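Local coordinates for beta-glucoside phosphorylase BglX (Unidentified, PDB 5VQE), which probably cleaves beta-glucosides by phosphorolysis, transferring their glucosyl unit to inorganic phosphate, as a member of glycoside hydrolase family 3, at residues D52-F57 against K81-P86; T108-P113 against G129-S134; N212-D217 against D221-I226; R412-Q417 against E461-D466. All blocks are in the same frame, centred on the assembly; numbering follows the deposited sequence.

How the interactions relate
The four contacts follow one another along the chain without interleaving. Interactions 1, 2 and 3 all lie in the N-terminal, TIM-barrel-type part of the protein, which also supplies the residues lining the sugar pocket; interaction 4 belongs to the mixed sheet that follows. Interaction 1 is at the surface. Interaction 2 is buried, its centre about 29 Å from those of interactions 1 and 3. Interaction 4 lies farthest out, its centre about 60 Å from that of interaction 1. None touches another; each joins a different set of elements: a loop to helix 69-82, a loop to helix 122-138, the lead-in to helix 216-232 to its second turn, and strand 412-419 to helix 460-466.

Interaction 1 (D52-F57 against K81-P86); sequences DVMKHF and KASKIP
Met54 is the whole of the 52-57 side of this contact, and it reaches Ala82 and Ser83 with the last two atoms of its side chain. The sulfur SD of Met54 rests against CB of Ala82 at 4.2 Å, an ordinary apolar touch. One atom further on, the terminal methyl CE of Met54 comes within 3.1 Å of OG of Ser83. That is close for a carbon and an oxygen, but it is a van der Waals approach and not a hydrogen bond.

The Met54 chain gets this far because it is stretched beyond CG, with chi2 at 167° and chi3 at -171°. It needs the length: the CA atoms of Met54 and Ser83 are 8.7 Å apart, and the bridge buries only 101 Å² over both sides. On the Ser83 side, the hydroxyl lies beside its own backbone N (chi1 -65°) and donates its hydrogen bond back to the carbonyl O of Leu79, one turn earlier in the chain. That bond fixes where the oxygen stands as the methyl packs against it.

Further out, Met54 also packs on Leu79 and on Pro59, while its neighbour Val53 turns into the protein against Leu79 and the strand residues Glu40 and Ile42. Lys84 just beyond is tied down by a salt bridge to Glu32.

The contact therefore seats the loop between parallel strands 38-42 and 61-64 against the end of helix 69-82, the crossover helix leading on to strand 88-91, in the repeated strand-helix layout of a TIM-barrel-type family 3 domain.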
loop_
_atom_site.group_PDB
_atom_site.type_symbol
_atom_site.label_atom_id
_atom_site.label_comp_id
_atom_site.label_asym_id
_atom_site.label_seq_id
_atom_site.Cartn_x
_atom_site.Cartn_y
_atom_site.Cartn_z
ATOM N N ASP A 52 -19.487 -12.608 -12.186
ATOM C CA ASP A 52 -18.587 -13.391 -13.021
ATOM C C ASP A 52 -17.501 -14.078 -12.209
ATOM O O ASP A 52 -16.887 -15.030 -12.702
ATOM C CB ASP A 52 -17.937 -12.511 -14.089
ATOM C CG ASP A 52 -18.846 -12.261 -15.274
ATOM O OD1 ASP A 52 -20.043 -12.609 -15.192
ATOM O OD2 ASP A 52 -18.356 -11.726 -16.290
ATOM N N VAL A 53 -17.237 -13.623 -10.982
ATOM C CA VAL A 53 -16.253 -14.304 -10.149
ATOM C C VAL A 53 -16.708 -15.694 -9.740
ATOM O O VAL A 53 -15.913 -16.455 -9.181
ATOM C CB VAL A 53 -15.915 -13.497 -8.875
ATOM C CG1 VAL A 53 -15.481 -12.081 -9.235
ATOM C CG2 VAL A 53 -17.080 -13.480 -7.892
ATOM N N MET A 54 -17.965 -16.050 -10.010
ATOM C CA MET A 54 -18.524 -17.328 -9.597
ATOM C C MET A 54 -18.874 -18.234 -10.772
ATOM O O MET A 54 -19.567 -19.233 -10.572
ATOM C CB MET A 54 -19.778 -17.102 -8.746
ATOM C CG MET A 54 -19.537 -16.374 -7.441
ATOM S SD MET A 54 -21.098 -15.838 -6.716
ATOM C CE MET A 54 -20.510 -14.800 -5.380
ATOM N N LYS A 55 -18.425 -17.913 -11.988
ATOM C CA LYS A 55 -18.795 -18.720 -13.152
ATOM C C LYS A 55 -18.015 -20.026 -13.238
ATOM O O LYS A 55 -18.527 -21.011 -13.779
ATOM C CB LYS A 55 -18.570 -17.933 -14.447
ATOM C CG LYS A 55 -19.158 -16.542 -14.453
ATOM N N HIS A 56 -16.772 -20.051 -12.754
ATOM C CA HIS A 56 -15.901 -21.197 -12.947
ATOM C C HIS A 56 -15.613 -21.946 -11.661
ATOM O O HIS A 56 -15.082 -23.060 -11.716
ATOM C CB HIS A 56 -14.585 -20.734 -13.579
ATOM C CG HIS A 56 -14.781 -19.909 -14.810
ATOM N ND1 HIS A 56 -15.113 -20.462 -16.029
ATOM C CD2 HIS A 56 -14.720 -18.571 -15.008
ATOM C CE1 HIS A 56 -15.234 -19.501 -16.927
ATOM N NE2 HIS A 56 -14.997 -18.345 -16.335
ATOM N N PHE A 57 -15.938 -21.354 -10.520
ATOM C CA PHE A 57 -15.719 -21.928 -9.204
ATOM C C PHE A 57 -16.359 -20.976 -8.208
ATOM O O PHE A 57 -16.786 -19.875 -8.564
ATOM C CB PHE A 57 -14.228 -22.120 -8.911
ATOM C CG PHE A 57 -13.394 -20.906 -9.208
ATOM C CD1 PHE A 57 -12.682 -20.816 -10.389
ATOM C CD2 PHE A 57 -13.329 -19.854 -8.309
ATOM C CE1 PHE A 57 -11.916 -19.708 -10.672
ATOM C CE2 PHE A 57 -12.567 -18.744 -8.579
ATOM C CZ PHE A 57 -11.858 -18.666 -9.769
ATOM N N LYS A 81 -25.099 -12.519 -0.733
ATOM C CA LYS A 81 -26.343 -13.276 -0.800
ATOM C C LYS A 81 -26.292 -14.369 -1.864
ATOM O O LYS A 81 -27.016 -15.362 -1.750
ATOM C CB LYS A 81 -27.519 -12.329 -1.047
ATOM C CG LYS A 81 -27.955 -11.564 0.197
ATOM N N ALA A 82 -25.440 -14.219 -2.876
ATOM C CA ALA A 82 -25.244 -15.251 -3.884
ATOM C C ALA A 82 -24.249 -16.327 -3.468
ATOM O O ALA A 82 -24.130 -17.332 -4.177
ATOM C CB ALA A 82 -24.773 -14.610 -5.187
ATOM N N SER A 83 -23.544 -16.152 -2.349
ATOM C CA SER A 83 -22.507 -17.080 -1.910
ATOM C C SER A 83 -23.041 -18.008 -0.828
ATOM O O SER A 83 -23.613 -17.543 0.163
ATOM C CB SER A 83 -21.296 -16.321 -1.363
ATOM O OG SER A 83 -20.669 -15.564 -2.375
ATOM N N LYS A 84 -22.811 -19.315 -0.991
ATOM C CA LYS A 84 -23.177 -20.254 0.066
ATOM C C LYS A 84 -22.304 -20.060 1.296
ATOM O O LYS A 84 -22.805 -20.051 2.429
ATOM C CB LYS A 84 -23.072 -21.698 -0.426
ATOM C CG LYS A 84 -23.423 -22.707 0.673
ATOM C CD LYS A 84 -23.498 -24.146 0.176
ATOM C CE LYS A 84 -22.122 -24.710 -0.147
ATOM N NZ LYS A 84 -22.165 -26.196 -0.298
ATOM N N ILE A 85 -21.000 -19.944 1.098
ATOM C CA ILE A 85 -20.057 -19.596 2.162
ATOM C C ILE A 85 -19.825 -18.088 2.089
ATOM O O ILE A 85 -19.461 -17.589 1.019
ATOM C CB ILE A 85 -18.718 -20.346 2.011
ATOM C CG1 ILE A 85 -18.926 -21.857 1.866
ATOM C CG2 ILE A 85 -17.815 -20.031 3.188
ATOM C CD1 ILE A 85 -19.626 -22.517 3.038
ATOM N N PRO A 86 -20.012 -17.343 3.179
ATOM C CA PRO A 86 -19.717 -15.907 3.135
ATOM C C PRO A 86 -18.300 -15.642 2.649
ATOM O O PRO A 86 -17.372 -16.397 2.936
ATOM C CB PRO A 86 -19.898 -15.456 4.591
ATOM C CG PRO A 86 -20.809 -16.437 5.188
ATOM C CD PRO A 86 -20.538 -17.746 4.496
#

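Interaction 2 (T108-P113 against G129-S134); sequences TYVASP and GEVCAS
Thr108 and Val110 meet Val131 without any flat group between them, neither face nor edge: Tyr109, whose ring is the one aromatic in the two segments, starts off away from the helix and carries its hydroxyl to Arg95. Two flat groups of helix 378-391 do touch the contact residues from outside: Trp383 meets Val131 and His380 meets Thr108. This is a loop-on-helix contact in the TIM-barrel-type domain of family 3. The loop runs from strand 88-91 to helix 113-119, and the partner is helix 122-138.

Val131 is the helix's only residue in the contact. Its CG1 methyl, anti to the backbone N (chi1 177°), points out from the helix and touches both loop residues, reaching CB of Thr108 at 4.0 Å. The two valines lean across each other at a slant, and one methyl of Val110 does the work on the loop side.

All three residues are buried. The one polar side-chain atom among them, OG1 of Thr108, has its main partner in the carboxylate of Glu135, one helical turn further along from Val131, so loop and helix are also tied by a polar bond beside the apolar touch. Beyond the valine pair, Val110 packs on Ile387, and the carbonyl O of Val110 accepts a hydrogen bond from Asn533. CG2 of Val110 lies almost evenly between the two branches of Val131, 3.8 Å from CG1 and 3.9 Å from CG2.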
loop_
_atom_site.group_PDB
_atom_site.type_symbol
_atom_site.label_atom_id
_atom_site.label_comp_id
_atom_site.label_asym_id
_atom_site.label_seq_id
_atom_site.Cartn_x
_atom_site.Cartn_y
_atom_site.Cartn_z
ATOM N N THR A 108 -12.087 9.019 1.995
ATOM C CA THR A 108 -11.193 10.049 2.510
ATOM C C THR A 108 -9.735 9.657 2.270
ATOM O O THR A 108 -9.264 8.646 2.799
ATOM C CB THR A 108 -11.417 10.276 4.001
ATOM O OG1 THR A 108 -12.794 10.588 4.246
ATOM C CG2 THR A 108 -10.545 11.418 4.502
ATOM N N TYR A 109 -9.020 10.483 1.510
ATOM C CA TYR A 109 -7.571 10.357 1.358
ATOM C C TYR A 109 -6.907 11.072 2.530
ATOM O O TYR A 109 -6.887 12.305 2.580
ATOM C CB TYR A 109 -7.132 10.946 0.017
ATOM C CG TYR A 109 -5.677 10.705 -0.362
ATOM C CD1 TYR A 109 -4.807 10.046 0.498
ATOM C CD2 TYR A 109 -5.173 11.154 -1.575
ATOM C CE1 TYR A 109 -3.496 9.831 0.159
ATOM C CE2 TYR A 109 -3.848 10.938 -1.926
ATOM C CZ TYR A 109 -3.018 10.274 -1.049
ATOM O OH TYR A 109 -1.696 10.045 -1.354
ATOM N N VAL A 110 -6.377 10.309 3.483
ATOM C CA VAL A 110 -5.764 10.871 4.682
ATOM C C VAL A 110 -4.319 11.253 4.386
ATOM O O VAL A 110 -3.972 12.438 4.338
ATOM C CB VAL A 110 -5.836 9.882 5.857
ATOM C CG1 VAL A 110 -5.116 10.439 7.090
ATOM C CG2 VAL A 110 -7.293 9.551 6.187
ATOM N N ALA A 111 -3.467 10.249 4.194
ATOM C CA ALA A 111 -2.047 10.477 3.970
ATOM C C ALA A 111 -1.409 9.174 3.524
ATOM O O ALA A 111 -1.930 8.085 3.784
ATOM C CB ALA A 111 -1.351 10.997 5.231
ATOM N N SER A 112 -0.269 9.296 2.842
ATOM C CA SER A 112 0.585 8.134 2.658
ATOM C C SER A 112 1.075 7.661 4.025
ATOM O O SER A 112 1.124 8.441 4.981
ATOM C CB SER A 112 1.777 8.471 1.760
ATOM O OG SER A 112 2.634 9.419 2.390
ATOM N N PRO A 113 1.443 6.382 4.146
ATOM C CA PRO A 113 2.024 5.924 5.419
ATOM C C PRO A 113 3.266 6.696 5.826
ATOM O O PRO A 113 3.479 6.942 7.023
ATOM C CB PRO A 113 2.326 4.446 5.143
ATOM C CG PRO A 113 1.300 4.051 4.134
ATOM C CD PRO A 113 1.129 5.257 3.248
ATOM N N GLY A 129 -5.652 4.001 10.382
ATOM C CA GLY A 129 -6.319 2.711 10.388
ATOM C C GLY A 129 -7.813 2.824 10.632
ATOM O O GLY A 129 -8.608 2.120 10.004
ATOM N N GLU A 130 -8.216 3.707 11.548
ATOM C CA GLU A 130 -9.640 3.922 11.785
ATOM C C GLU A 130 -10.351 4.390 10.521
ATOM O O GLU A 130 -11.440 3.906 10.200
ATOM C CB GLU A 130 -9.856 4.934 12.919
ATOM C CG GLU A 130 -9.627 4.369 14.293
ATOM C CD GLU A 130 -10.496 5.030 15.358
ATOM O OE1 GLU A 130 -11.725 5.106 15.168
ATOM O OE2 GLU A 130 -9.950 5.455 16.392
ATOM N N VAL A 131 -9.767 5.341 9.791
ATOM C CA VAL A 131 -10.432 5.818 8.578
ATOM C C VAL A 131 -10.559 4.684 7.574
ATOM O O VAL A 131 -11.617 4.480 6.967
ATOM C CB VAL A 131 -9.690 7.018 7.966
ATOM C CG1 VAL A 131 -10.367 7.449 6.658
ATOM C CG2 VAL A 131 -9.658 8.173 8.944
ATOM N N CYS A 132 -9.476 3.933 7.375
ATOM C CA CYS A 132 -9.520 2.834 6.418
ATOM C C CYS A 132 -10.626 1.851 6.772
ATOM O O CYS A 132 -11.451 1.486 5.927
ATOM C CB CYS A 132 -8.177 2.109 6.377
ATOM S SG CYS A 132 -6.757 3.093 5.837
ATOM N N ALA A 133 -10.648 1.402 8.022
ATOM C CA ALA A 133 -11.580 0.367 8.431
ATOM C C ALA A 133 -12.986 0.923 8.611
ATOM O O ALA A 133 -13.971 0.248 8.279
ATOM C CB ALA A 133 -11.082 -0.290 9.716
ATOM N N SER A 134 -13.101 2.145 9.132
ATOM C CA SER A 134 -14.415 2.756 9.293
ATOM C C SER A 134 -15.104 2.921 7.947
ATOM O O SER A 134 -16.267 2.530 7.778
ATOM C CB SER A 134 -14.288 4.104 10.002
ATOM O OG SER A 134 -15.557 4.710 10.124
#

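Interaction 3 (N212-D217 against D221-I226); sequences NNLSAD and DTYGRI
Tyr223 meets Asn212 and Leu214 along one side of its ring, while its CB touches neither. CG is 4.1 Å from ND2 of Asn212. At CD2 the same amide nitrogen is 3.6 Å away, at CE2 it is 3.5 Å, and CZ is 3.8 Å from it. ND2 thus sits over one ring face, off toward the rim, with amide and ring planes 72° apart; the nitrogen is hydrogen-bonded to the carbonyl O of Gly197, while OD1 of Asn212 accepts from NE2 of Gln245, so both ends of the amide are held. In the ring plane, at the edge, CD1 of Leu214 comes within 3.9 Å of CE2. The tip, OH of Tyr223, bonds the carbonyl O of Asp198.

CD1 of Leu214 also touches OG1 of Thr222 at 3.7 Å, a hydroxyl bound to the carbonyl O of Glu218. The backbone bond from Asp221 N to Asp217 O is 3.0 Å long with an N-H...O angle of 149°. The helix then widens into a pi-type turn at 221-224.

Helix 216-232 folds its second turn back over the loop that leads into it, at the start of a beta-alpha-beta crossover from strand 210-211 to strand 237-244 of the TIM-barrel-type domain.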
loop_
_atom_site.group_PDB
_atom_site.type_symbol
_atom_site.label_atom_id
_atom_site.label_comp_id
_atom_site.label_asym_id
_atom_site.label_seq_id
_atom_site.Cartn_x
_atom_site.Cartn_y
_atom_site.Cartn_z
ATOM N N ASN A 212 15.644 -9.862 -1.640
ATOM C CA ASN A 212 16.131 -9.377 -0.349
ATOM C C ASN A 212 17.425 -10.138 -0.064
ATOM O O ASN A 212 17.400 -11.319 0.287
ATOM C CB ASN A 212 15.062 -9.600 0.719
ATOM C CG ASN A 212 15.445 -9.052 2.077
ATOM O OD1 ASN A 212 16.593 -9.149 2.505
ATOM N ND2 ASN A 212 14.466 -8.477 2.774
ATOM N N ASN A 213 18.569 -9.476 -0.257
ATOM C CA ASN A 213 19.862 -10.152 -0.248
ATOM C C ASN A 213 20.650 -9.910 1.036
ATOM O O ASN A 213 21.867 -10.140 1.071
ATOM C CB ASN A 213 20.682 -9.732 -1.471
ATOM C CG ASN A 213 21.128 -8.289 -1.415
ATOM O OD1 ASN A 213 20.408 -7.416 -0.934
ATOM N ND2 ASN A 213 22.331 -8.027 -1.913
ATOM N N LEU A 214 19.986 -9.448 2.088
ATOM C CA LEU A 214 20.628 -9.381 3.391
ATOM C C LEU A 214 21.123 -10.768 3.792
ATOM O O LEU A 214 20.597 -11.794 3.351
ATOM C CB LEU A 214 19.650 -8.840 4.439
ATOM C CG LEU A 214 19.111 -7.415 4.232
ATOM C CD1 LEU A 214 18.115 -7.056 5.339
ATOM C CD2 LEU A 214 20.243 -6.391 4.195
ATOM N N SER A 215 22.165 -10.798 4.615
ATOM C CA SER A 215 22.547 -12.041 5.256
ATOM C C SER A 215 21.388 -12.538 6.108
ATOM O O SER A 215 20.480 -11.784 6.469
ATOM C CB SER A 215 23.788 -11.842 6.116
ATOM O OG SER A 215 23.476 -11.094 7.273
ATOM N N ALA A 216 21.409 -13.834 6.417
ATOM C CA ALA A 216 20.368 -14.383 7.279
ATOM C C ALA A 216 20.309 -13.629 8.599
ATOM O O ALA A 216 19.221 -13.264 9.063
ATOM C CB ALA A 216 20.606 -15.870 7.518
ATOM N N ASP A 217 21.471 -13.359 9.204
ATOM C CA ASP A 217 21.509 -12.629 10.471
ATOM C C ASP A 217 21.000 -11.202 10.304
ATOM O O ASP A 217 20.227 -10.710 11.134
ATOM C CB ASP A 217 22.933 -12.609 11.034
ATOM C CG ASP A 217 23.324 -13.918 11.713
ATOM O OD1 ASP A 217 22.438 -14.771 11.949
ATOM O OD2 ASP A 217 24.526 -14.093 12.019
ATOM N N ASP A 221 17.617 -9.689 12.121
ATOM C CA ASP A 221 17.700 -8.548 13.031
ATOM C C ASP A 221 16.846 -7.363 12.598
ATOM O O ASP A 221 16.635 -6.454 13.407
ATOM C CB ASP A 221 19.149 -8.059 13.164
ATOM C CG ASP A 221 20.095 -9.123 13.696
ATOM O OD1 ASP A 221 19.658 -10.023 14.445
ATOM O OD2 ASP A 221 21.296 -9.044 13.366
ATOM N N THR A 222 16.373 -7.333 11.352
ATOM C CA THR A 222 15.577 -6.213 10.865
ATOM C C THR A 222 14.179 -6.687 10.472
ATOM O O THR A 222 13.227 -6.529 11.249
ATOM C CB THR A 222 16.305 -5.526 9.703
ATOM O OG1 THR A 222 16.545 -6.460 8.641
ATOM C CG2 THR A 222 17.648 -4.976 10.179
ATOM N N TYR A 223 14.029 -7.280 9.285
ATOM C CA TYR A 223 12.711 -7.763 8.869
ATOM C C TYR A 223 12.153 -8.785 9.854
ATOM O O TYR A 223 10.979 -8.715 10.240
ATOM C CB TYR A 223 12.785 -8.356 7.459
ATOM C CG TYR A 223 12.964 -7.294 6.411
ATOM C CD1 TYR A 223 11.866 -6.659 5.841
ATOM C CD2 TYR A 223 14.231 -6.886 6.017
ATOM C CE1 TYR A 223 12.033 -5.665 4.888
ATOM C CE2 TYR A 223 14.398 -5.894 5.067
ATOM C CZ TYR A 223 13.295 -5.289 4.512
ATOM O OH TYR A 223 13.464 -4.299 3.569
ATOM N N GLY A 224 12.972 -9.749 10.271
ATOM C CA GLY A 224 12.489 -10.757 11.199
ATOM C C GLY A 224 12.001 -10.158 12.507
ATOM O O GLY A 224 10.983 -10.585 13.056
ATOM N N ARG A 225 12.709 -9.147 13.011
ATOM C CA ARG A 225 12.276 -8.472 14.229
ATOM C C ARG A 225 10.905 -7.835 14.055
ATOM O O ARG A 225 10.064 -7.901 14.958
ATOM C CB ARG A 225 13.303 -7.414 14.621
ATOM C CG ARG A 225 12.988 -6.675 15.907
ATOM C CD ARG A 225 14.082 -5.663 16.213
ATOM N NE ARG A 225 13.737 -4.786 17.328
ATOM C CZ ARG A 225 13.923 -5.093 18.611
ATOM N NH1 ARG A 225 14.445 -6.261 18.954
ATOM N NH2 ARG A 225 13.578 -4.232 19.555
ATOM N N ILE A 226 10.663 -7.209 12.904
ATOM C CA ILE A 226 9.378 -6.555 12.654
ATOM C C ILE A 226 8.267 -7.590 12.526
ATOM O O ILE A 226 7.209 -7.475 13.162
ATOM C CB ILE A 226 9.467 -5.671 11.397
ATOM C CG1 ILE A 226 10.525 -4.583 11.587
ATOM C CG2 ILE A 226 8.111 -5.047 11.084
ATOM C CD1 ILE A 226 10.803 -3.796 10.336
#

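Interaction 4 (R412-Q417 against E461-D466); sequences RIILVQ and EDLKRD
Arg412 grips the backbone of Asp466, and that is the tight end of the contact. Its NE donates to the carbonyl O of Asp466 at 2.8 Å, with an N-H...O angle of 147°. The oxygen sits at the guanidinium edge, nearly in its plane, while the donor stands 35° off the carbonyl plane. A bend at chi3 (64°) curls the arginine round this oxygen, bringing CD of Arg412 to 3.3 Å from it.

The other touch is looser: CD1 of Ile414 meets CD1 of Leu463 at 4.2 Å, although both residues are buried. Alternation along strand 412-419 puts Arg412 and Ile414 on the face toward helix 460-466, whereas Leu415 packs on helix 429-441. Helix 460-466 lies in the beta-alpha-beta crossover in which the chain leaves edge strand 444-447, passes strand 412-419 and enters strand 469-475, parallel beside it.

On the outer side, charges link neighbours within the helix. NH1 of Arg465 lies 2.9 Å from OD1 of Asp466, whose carboxylate carbon stands over the guanidinium face, so charge alone holds them and no N-H points at the oxygen. OD2 of Asp466 is hydrogen-bonded to the hydroxyl of Tyr458.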
loop_
_atom_site.group_PDB
_atom_site.type_symbol
_atom_site.label_atom_id
_atom_site.label_comp_id
_atom_site.label_asym_id
_atom_site.label_seq_id
_atom_site.Cartn_x
_atom_site.Cartn_y
_atom_site.Cartn_z
ATOM N N ARG A 412 6.491 37.758 -8.371
ATOM C CA ARG A 412 6.232 36.966 -9.569
ATOM C C ARG A 412 6.827 35.569 -9.412
ATOM O O ARG A 412 8.031 35.419 -9.183
ATOM C CB ARG A 412 6.788 37.669 -10.804
ATOM C CG ARG A 412 6.139 39.025 -11.064
ATOM C CD ARG A 412 6.609 39.629 -12.380
ATOM N NE ARG A 412 6.191 38.814 -13.516
ATOM C CZ ARG A 412 5.026 38.931 -14.146
ATOM N NH1 ARG A 412 4.139 39.844 -13.766
ATOM N NH2 ARG A 412 4.748 38.122 -15.158
ATOM N N ILE A 413 5.980 34.555 -9.545
ATOM C CA ILE A 413 6.355 33.166 -9.319
ATOM C C ILE A 413 6.096 32.383 -10.598
ATOM O O ILE A 413 5.045 32.535 -11.229
ATOM C CB ILE A 413 5.571 32.549 -8.140
ATOM C CG1 ILE A 413 5.997 33.196 -6.822
ATOM C CG2 ILE A 413 5.778 31.031 -8.086
ATOM C CD1 ILE A 413 5.162 32.763 -5.632
ATOM N N ILE A 414 7.051 31.540 -10.971
ATOM C CA ILE A 414 6.845 30.536 -12.006
ATOM C C ILE A 414 6.679 29.202 -11.305
ATOM O O ILE A 414 7.565 28.777 -10.551
ATOM C CB ILE A 414 8.008 30.493 -13.012
ATOM C CG1 ILE A 414 8.016 31.754 -13.881
ATOM C CG2 ILE A 414 7.884 29.266 -13.906
ATOM C CD1 ILE A 414 9.232 31.845 -14.827
ATOM N N LEU A 415 5.554 28.539 -11.555
ATOM C CA LEU A 415 5.228 27.268 -10.923
ATOM C C LEU A 415 5.499 26.153 -11.922
ATOM O O LEU A 415 4.965 26.171 -13.036
ATOM C CB LEU A 415 3.769 27.237 -10.469
ATOM C CG LEU A 415 3.283 25.992 -9.714
ATOM C CD1 LEU A 415 4.112 25.755 -8.466
ATOM C CD2 LEU A 415 1.804 26.139 -9.352
ATOM N N VAL A 416 6.328 25.196 -11.520
ATOM C CA VAL A 416 6.820 24.144 -12.402
ATOM C C VAL A 416 6.288 22.831 -11.860
ATOM O O VAL A 416 6.709 22.374 -10.788
ATOM C CB VAL A 416 8.350 24.122 -12.484
ATOM C CG1 VAL A 416 8.807 23.088 -13.497
ATOM C CG2 VAL A 416 8.881 25.489 -12.840
ATOM N N GLN A 417 5.355 22.232 -12.585
ATOM C CA GLN A 417 4.850 20.925 -12.219
ATOM C C GLN A 417 5.778 19.852 -12.760
ATOM O O GLN A 417 6.249 19.938 -13.895
ATOM C CB GLN A 417 3.445 20.719 -12.768
ATOM C CG GLN A 417 2.895 19.325 -12.522
ATOM C CD GLN A 417 1.546 19.130 -13.147
ATOM O OE1 GLN A 417 0.514 19.345 -12.511
ATOM N NE2 GLN A 417 1.539 18.740 -14.413
ATOM N N GLU A 461 18.752 37.843 -17.850
ATOM C CA GLU A 461 18.364 39.119 -17.258
ATOM C C GLU A 461 16.879 39.373 -17.477
ATOM O O GLU A 461 16.186 39.842 -16.565
ATOM C CB GLU A 461 19.220 40.255 -17.830
ATOM C CG GLU A 461 18.899 41.649 -17.281
ATOM C CD GLU A 461 19.167 41.811 -15.784
ATOM O OE1 GLU A 461 19.758 40.892 -15.169
ATOM O OE2 GLU A 461 18.785 42.872 -15.224
ATOM N N ASP A 462 16.369 39.055 -18.675
ATOM C CA ASP A 462 14.928 39.105 -18.908
ATOM C C ASP A 462 14.191 38.235 -17.899
ATOM O O ASP A 462 13.216 38.668 -17.272
ATOM C CB ASP A 462 14.590 38.632 -20.325
ATOM C CG ASP A 462 15.106 39.558 -21.413
ATOM O OD1 ASP A 462 15.226 40.780 -21.185
ATOM O OD2 ASP A 462 15.375 39.047 -22.518
ATOM N N LEU A 463 14.631 36.985 -17.754
ATOM C CA LEU A 463 14.018 36.085 -16.786
ATOM C C LEU A 463 13.980 36.711 -15.397
ATOM O O LEU A 463 12.953 36.663 -14.712
ATOM C CB LEU A 463 14.789 34.767 -16.750
ATOM C CG LEU A 463 14.223 33.676 -15.843
ATOM C CD1 LEU A 463 12.928 33.102 -16.423
ATOM C CD2 LEU A 463 15.255 32.571 -15.642
ATOM N N LYS A 464 15.103 37.291 -14.953
ATOM C CA LYS A 464 15.150 37.883 -13.618
ATOM C C LYS A 464 14.240 39.096 -13.516
ATOM O O LYS A 464 13.692 39.372 -12.440
ATOM C CB LYS A 464 16.574 38.288 -13.256
ATOM C CG LYS A 464 17.525 37.133 -13.064
ATOM C CD LYS A 464 18.976 37.597 -13.173
ATOM C CE LYS A 464 19.691 37.604 -11.840
ATOM N NZ LYS A 464 21.114 38.039 -11.991
ATOM N N ARG A 465 14.092 39.839 -14.613
ATOM C CA ARG A 465 13.156 40.955 -14.638
ATOM C C ARG A 465 11.729 40.462 -14.480
ATOM O O ARG A 465 10.898 41.129 -13.852
ATOM C CB ARG A 465 13.320 41.730 -15.952
ATOM C CG ARG A 465 12.226 42.748 -16.260
ATOM C CD ARG A 465 12.193 43.109 -17.742
ATOM N NE ARG A 465 10.867 42.881 -18.320
ATOM C CZ ARG A 465 10.579 42.010 -19.288
ATOM N NH1 ARG A 465 9.324 41.908 -19.708
ATOM N NH2 ARG A 465 11.520 41.251 -19.850
ATOM N N ASP A 466 11.423 39.296 -15.049
ATOM C CA ASP A 466 10.071 38.764 -15.081
ATOM C C ASP A 466 9.779 37.767 -13.969
ATOM O O ASP A 466 8.613 37.388 -13.792
ATOM C CB ASP A 466 9.809 38.076 -16.429
ATOM C CG ASP A 466 9.778 39.042 -17.581
ATOM O OD1 ASP A 466 9.391 40.209 -17.369
ATOM O OD2 ASP A 466 10.121 38.629 -18.706
#